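Local coordinates for adenosine deaminase 1 (Arthrobacter aurescens, PDB 3RYS), which probably converts adenine to hypoxanthine by hydrolytic deamination, with a bound zinc ion, in purine salvage and nitrogen catabolism, at residues A[291-296]-A[308-313]; A[266-269]-A[274-277]. All coordinates share one frame; numbering follows the deposited sequence.

Contact 1 (A[291-296]-A[308-313]); sequences DNFEQL and ATLAAN
The turns that carry F293 and L310 belong to two successive helices, and their backbones come nearest at F293 CA and L310 CA, 9.5 Å apart. That spacing is bridged by side chains alone. No hydrogen bond crosses between 291-296 and 308-313. F293 reaches over with its ring. Its CG is anti to the carbonyl carbon (chi1 -85°), which sends the ring out toward the second helix. The ring atom CE2 makes the closest touches. F293 CE2 lies 4.1 Å from L310 CB and equally far, 4.1 Å, from L310 CD1. The CB approaches the ring obliquely. The two side chains run past each other in opposite directions, overlapping alongside rather than meeting end to end. L296, one turn further along the first helix, adds a looser touch. Its methyl CD1 stands 4.3 Å from L310 CD1. L310 therefore presents one methyl to both the ring and a leucine methyl. All three residues are buried, and the contact is wholly apolar.

V277 of strand 275-277 touches F293, L296 and L310 alike, so the strand underlies the junction of the two helices. L265 and L269 of helix 265-270 add further apolar cover, packing on L296 and L310 respectively. On the second helix, A308 and A312 instead pack against helix 322-339.

Contact 2 (A[266-269]-A[274-277]); sequences PEML and NVCV
M268 and L269 together take up the side chain of V275, each meeting a different methyl. Earlier in the segment, P266 points away from the strand and packs on L300 and F302. M268 comes next, and its side chain crosses that of V275 at about a right angle. It touches V275 CG1 at two places along its length. M268 CB lies 4.1 Å from V275 CG1, and the terminal M268 CE lies 3.8 Å from the same methyl. The chain is extended at first and then bends at its last torsion (chi3 82°), which brings CE back to the valine. L269 follows. Its CB leaves the helix alongside the strand rather than at it, yet the methyl at its tip closes on V275. With CG anti to the backbone N (chi1 -171°), the methyl L269 CD1 arrives 4.0 Å from V275 CG2. V275 CG2 also lies 4.2 Å from L269 CA, so it sits close to the helix backbone as well.

Trimming V275 to an alanine removes both of these methyls, and the ends of M268 and L269 would probably lose their footing on the strand, with a gap opened beneath the helix. No hydrogen bond joins the two segments. L244 of the adjacent strand 244-246 touches both M268 and V275, and V246 also packs on V275.

Strands 244-246 and 275-277 are parallel neighbours, and helix 265-270 lies between them in sequence. This is the beta-alpha-beta crossover of a TIM barrel, here joining its last two strands. M268 is about 8 Å, side chain to side chain, from H223, which binds adenine.

Overall arrangement
From the N terminus, the chain reaches helix 265-270 first. Contact 2 then closes the short turn that leads into strand 275-277. The chain leaves this strand past D280, a zinc ligand, and D281, which binds adenine. It then enters helix 289-300. Contact 1 closes the next connection, folding helix 304-317 against helix 289-300. The two contacts are in series, neither nested nor crossed. The centres of contact 1 and contact 2 lie about 9 Å apart. The strand of contact 2 carries V277, which reaches the first helix of contact 1: N292 CB lies 3.5 Å from V277 CG1. Together they pack three helices round the last strand of the barrel.

Contact 1 (A[291-296]-A[308-313])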
loop_
_atom_site.group_PDB
_atom_site.type_symbol
_atom_site.label_atom_id
_atom_site.label_comp_id
_atom_site.label_asym_id
_atom_site.label_seq_id
_atom_site.Cartn_x
_atom_site.Cartn_y
_atom_site.Cartn_z
ATOM N N ASP A 291 -6.575 1.501 12.378
ATOM C CA ASP A 291 -5.876 0.747 13.411
ATOM C C ASP A 291 -4.458 1.263 13.579
ATOM O O ASP A 291 -3.946 1.335 14.695
ATOM C CB ASP A 291 -5.860 -0.745 13.080
ATOM C CG ASP A 291 -7.223 -1.392 13.243
ATOM O OD1 ASP A 291 -7.855 -1.208 14.312
ATOM O OD2 ASP A 291 -7.659 -2.087 12.299
ATOM N N ASN A 292 -3.818 1.622 12.468
ATOM C CA ASN A 292 -2.485 2.211 12.528
ATOM C C ASN A 292 -2.524 3.523 13.299
ATOM O O ASN A 292 -1.651 3.793 14.117
ATOM C CB ASN A 292 -1.895 2.423 11.131
ATOM C CG ASN A 292 -1.324 1.142 10.530
ATOM O OD1 ASN A 292 -0.113 0.918 10.559
ATOM N ND2 ASN A 292 -2.194 0.296 9.987
ATOM N N PHE A 293 -3.544 4.334 13.046
ATOM C CA PHE A 293 -3.692 5.590 13.767
ATOM C C PHE A 293 -3.921 5.341 15.253
ATOM O O PHE A 293 -3.260 5.941 16.101
ATOM C CB PHE A 293 -4.839 6.419 13.190
ATOM C CG PHE A 293 -4.441 7.267 12.022
ATOM C CD1 PHE A 293 -4.644 6.826 10.726
ATOM C CD2 PHE A 293 -3.866 8.506 12.218
ATOM C CE1 PHE A 293 -4.281 7.606 9.648
ATOM C CE2 PHE A 293 -3.497 9.290 11.144
ATOM C CZ PHE A 293 -3.706 8.841 9.856
ATOM N N GLU A 294 -4.861 4.451 15.556
ATOM C CA GLU A 294 -5.180 4.101 16.936
ATOM C C GLU A 294 -3.931 3.764 17.738
ATOM O O GLU A 294 -3.774 4.208 18.877
ATOM C CB GLU A 294 -6.144 2.919 16.980
ATOM C CG GLU A 294 -6.529 2.502 18.387
ATOM C CD GLU A 294 -7.228 1.159 18.425
ATOM O OE1 GLU A 294 -7.189 0.435 17.403
ATOM O OE2 GLU A 294 -7.814 0.824 19.476
ATOM N N GLN A 295 -3.044 2.976 17.138
ATOM C CA GLN A 295 -1.822 2.566 17.818
ATOM C C GLN A 295 -0.822 3.716 17.960
ATOM O O GLN A 295 -0.112 3.811 18.963
ATOM C CB GLN A 295 -1.188 1.364 17.113
ATOM C CG GLN A 295 -2.029 0.090 17.178
ATOM C CD GLN A 295 -2.336 -0.348 18.604
ATOM O OE1 GLN A 295 -3.161 0.259 19.288
ATOM N NE2 GLN A 295 -1.679 -1.413 19.054
ATOM N N LEU A 296 -0.776 4.593 16.961
ATOM C CA LEU A 296 0.097 5.764 17.008
ATOM C C LEU A 296 -0.290 6.680 18.159
ATOM O O LEU A 296 0.571 7.236 18.841
ATOM C CB LEU A 296 0.034 6.548 15.694
ATOM C CG LEU A 296 0.666 5.864 14.482
ATOM C CD1 LEU A 296 0.483 6.718 13.239
ATOM C CD2 LEU A 296 2.141 5.567 14.738
ATOM N N ALA A 308 -4.111 14.931 12.192
ATOM C CA ALA A 308 -4.663 15.701 11.082
ATOM C C ALA A 308 -3.595 16.010 10.039
ATOM O O ALA A 308 -3.835 15.903 8.838
ATOM C CB ALA A 308 -5.288 16.983 11.590
ATOM N N THR A 309 -2.416 16.405 10.505
ATOM C CA THR A 309 -1.308 16.688 9.609
ATOM C C THR A 309 -1.013 15.466 8.740
ATOM O O THR A 309 -0.859 15.585 7.521
ATOM C CB THR A 309 -0.045 17.120 10.386
ATOM O OG1 THR A 309 -0.310 18.342 11.085
ATOM C CG2 THR A 309 1.126 17.334 9.435
ATOM N N LEU A 310 -0.952 14.294 9.371
ATOM C CA LEU A 310 -0.725 13.034 8.664
ATOM C C LEU A 310 -1.804 12.786 7.615
ATOM O O LEU A 310 -1.510 12.387 6.485
ATOM C CB LEU A 310 -0.693 11.869 9.653
ATOM C CG LEU A 310 0.489 11.857 10.620
ATOM C CD1 LEU A 310 0.326 10.756 11.652
ATOM C CD2 LEU A 310 1.799 11.700 9.861
ATOM N N ALA A 311 -3.052 13.021 8.006
ATOM C CA ALA A 311 -4.195 12.882 7.114
ATOM C C ALA A 311 -4.069 13.789 5.893
ATOM O O ALA A 311 -4.222 13.339 4.754
ATOM C CB ALA A 311 -5.486 13.189 7.862
ATOM N N ALA A 312 -3.796 15.069 6.134
ATOM C CA ALA A 312 -3.725 16.044 5.052
ATOM C C ALA A 312 -2.546 15.766 4.120
ATOM O O ALA A 312 -2.636 15.996 2.914
ATOM C CB ALA A 312 -3.667 17.466 5.603
ATOM N N ASN A 313 -1.445 15.274 4.678
ATOM C CA ASN A 313 -0.333 14.822 3.856
ATOM C C ASN A 313 -0.818 13.783 2.851
ATOM O O ASN A 313 -0.605 13.918 1.649
ATOM C CB ASN A 313 0.776 14.216 4.719
ATOM C CG ASN A 313 1.600 15.267 5.436
ATOM O OD1 ASN A 313 2.502 14.940 6.210
ATOM N ND2 ASN A 313 1.300 16.535 5.181
#

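Contact 2 (A[266-269]-A[274-277])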
loop_
_atom_site.group_PDB
_atom_site.type_symbol
_atom_site.label_atom_id
_atom_site.label_comp_id
_atom_site.label_asym_id
_atom_site.label_seq_id
_atom_site.Cartn_x
_atom_site.Cartn_y
_atom_site.Cartn_z
ATOM N N PRO A 266 7.234 9.622 14.412
ATOM C CA PRO A 266 7.146 10.914 15.104
ATOM C C PRO A 266 8.293 11.841 14.713
ATOM O O PRO A 266 8.062 13.002 14.391
ATOM C CB PRO A 266 7.268 10.531 16.583
ATOM C CG PRO A 266 6.851 9.109 16.652
ATOM C CD PRO A 266 7.260 8.486 15.352
ATOM N N GLU A 267 9.515 11.320 14.744
ATOM C CA GLU A 267 10.701 12.097 14.401
ATOM C C GLU A 267 10.673 12.547 12.938
ATOM O O GLU A 267 11.081 13.668 12.615
ATOM C CB GLU A 267 11.969 11.283 14.687
ATOM C CG GLU A 267 13.272 12.014 14.368
ATOM C CD GLU A 267 14.519 11.178 14.657
ATOM O OE1 GLU A 267 14.386 9.970 14.951
ATOM O OE2 GLU A 267 15.637 11.733 14.588
ATOM N N MET A 268 10.188 11.666 12.062
ATOM C CA MET A 268 10.100 11.952 10.631
ATOM C C MET A 268 9.148 13.114 10.377
ATOM O O MET A 268 9.415 13.993 9.551
ATOM C CB MET A 268 9.625 10.716 9.856
ATOM C CG MET A 268 10.590 9.539 9.887
ATOM S SD MET A 268 9.899 8.035 9.164
ATOM C CE MET A 268 10.179 8.312 7.411
ATOM N N LEU A 269 8.029 13.101 11.094
ATOM C CA LEU A 269 7.054 14.174 11.006
ATOM C C LEU A 269 7.659 15.464 11.547
ATOM O O LEU A 269 7.605 16.507 10.895
ATOM C CB LEU A 269 5.793 13.805 11.781
ATOM C CG LEU A 269 4.586 14.727 11.626
ATOM C CD1 LEU A 269 4.122 14.774 10.178
ATOM C CD2 LEU A 269 3.458 14.269 12.539
ATOM N N ASN A 274 7.569 14.563 4.404
ATOM C CA ASN A 274 6.171 14.524 3.982
ATOM C C ASN A 274 5.556 13.129 4.118
ATOM O O ASN A 274 5.229 12.480 3.122
ATOM C CB ASN A 274 6.055 15.015 2.543
ATOM C CG ASN A 274 4.625 15.068 2.063
ATOM O OD1 ASN A 274 3.698 15.206 2.861
ATOM N ND2 ASN A 274 4.437 14.956 0.752
ATOM N N VAL A 275 5.401 12.673 5.356
ATOM C CA VAL A 275 4.974 11.304 5.620
ATOM C C VAL A 275 3.470 11.166 5.816
ATOM O O VAL A 275 2.789 12.112 6.220
ATOM C CB VAL A 275 5.668 10.735 6.870
ATOM C CG1 VAL A 275 7.135 10.432 6.582
ATOM C CG2 VAL A 275 5.518 11.699 8.039
ATOM N N CYS A 276 2.963 9.972 5.528
ATOM C CA CYS A 276 1.576 9.635 5.811
ATOM C C CYS A 276 1.476 8.198 6.314
ATOM O O CYS A 276 2.425 7.421 6.191
ATOM C CB CYS A 276 0.693 9.844 4.578
ATOM S SG CYS A 276 1.073 8.774 3.168
ATOM N N VAL A 277 0.323 7.858 6.880
ATOM C CA VAL A 277 0.110 6.570 7.531
ATOM C C VAL A 277 -0.686 5.617 6.642
ATOM O O VAL A 277 -1.727 5.987 6.099
ATOM C CB VAL A 277 -0.626 6.757 8.873
ATOM C CG1 VAL A 277 -0.910 5.421 9.529
ATOM C CG2 VAL A 277 0.193 7.645 9.798
#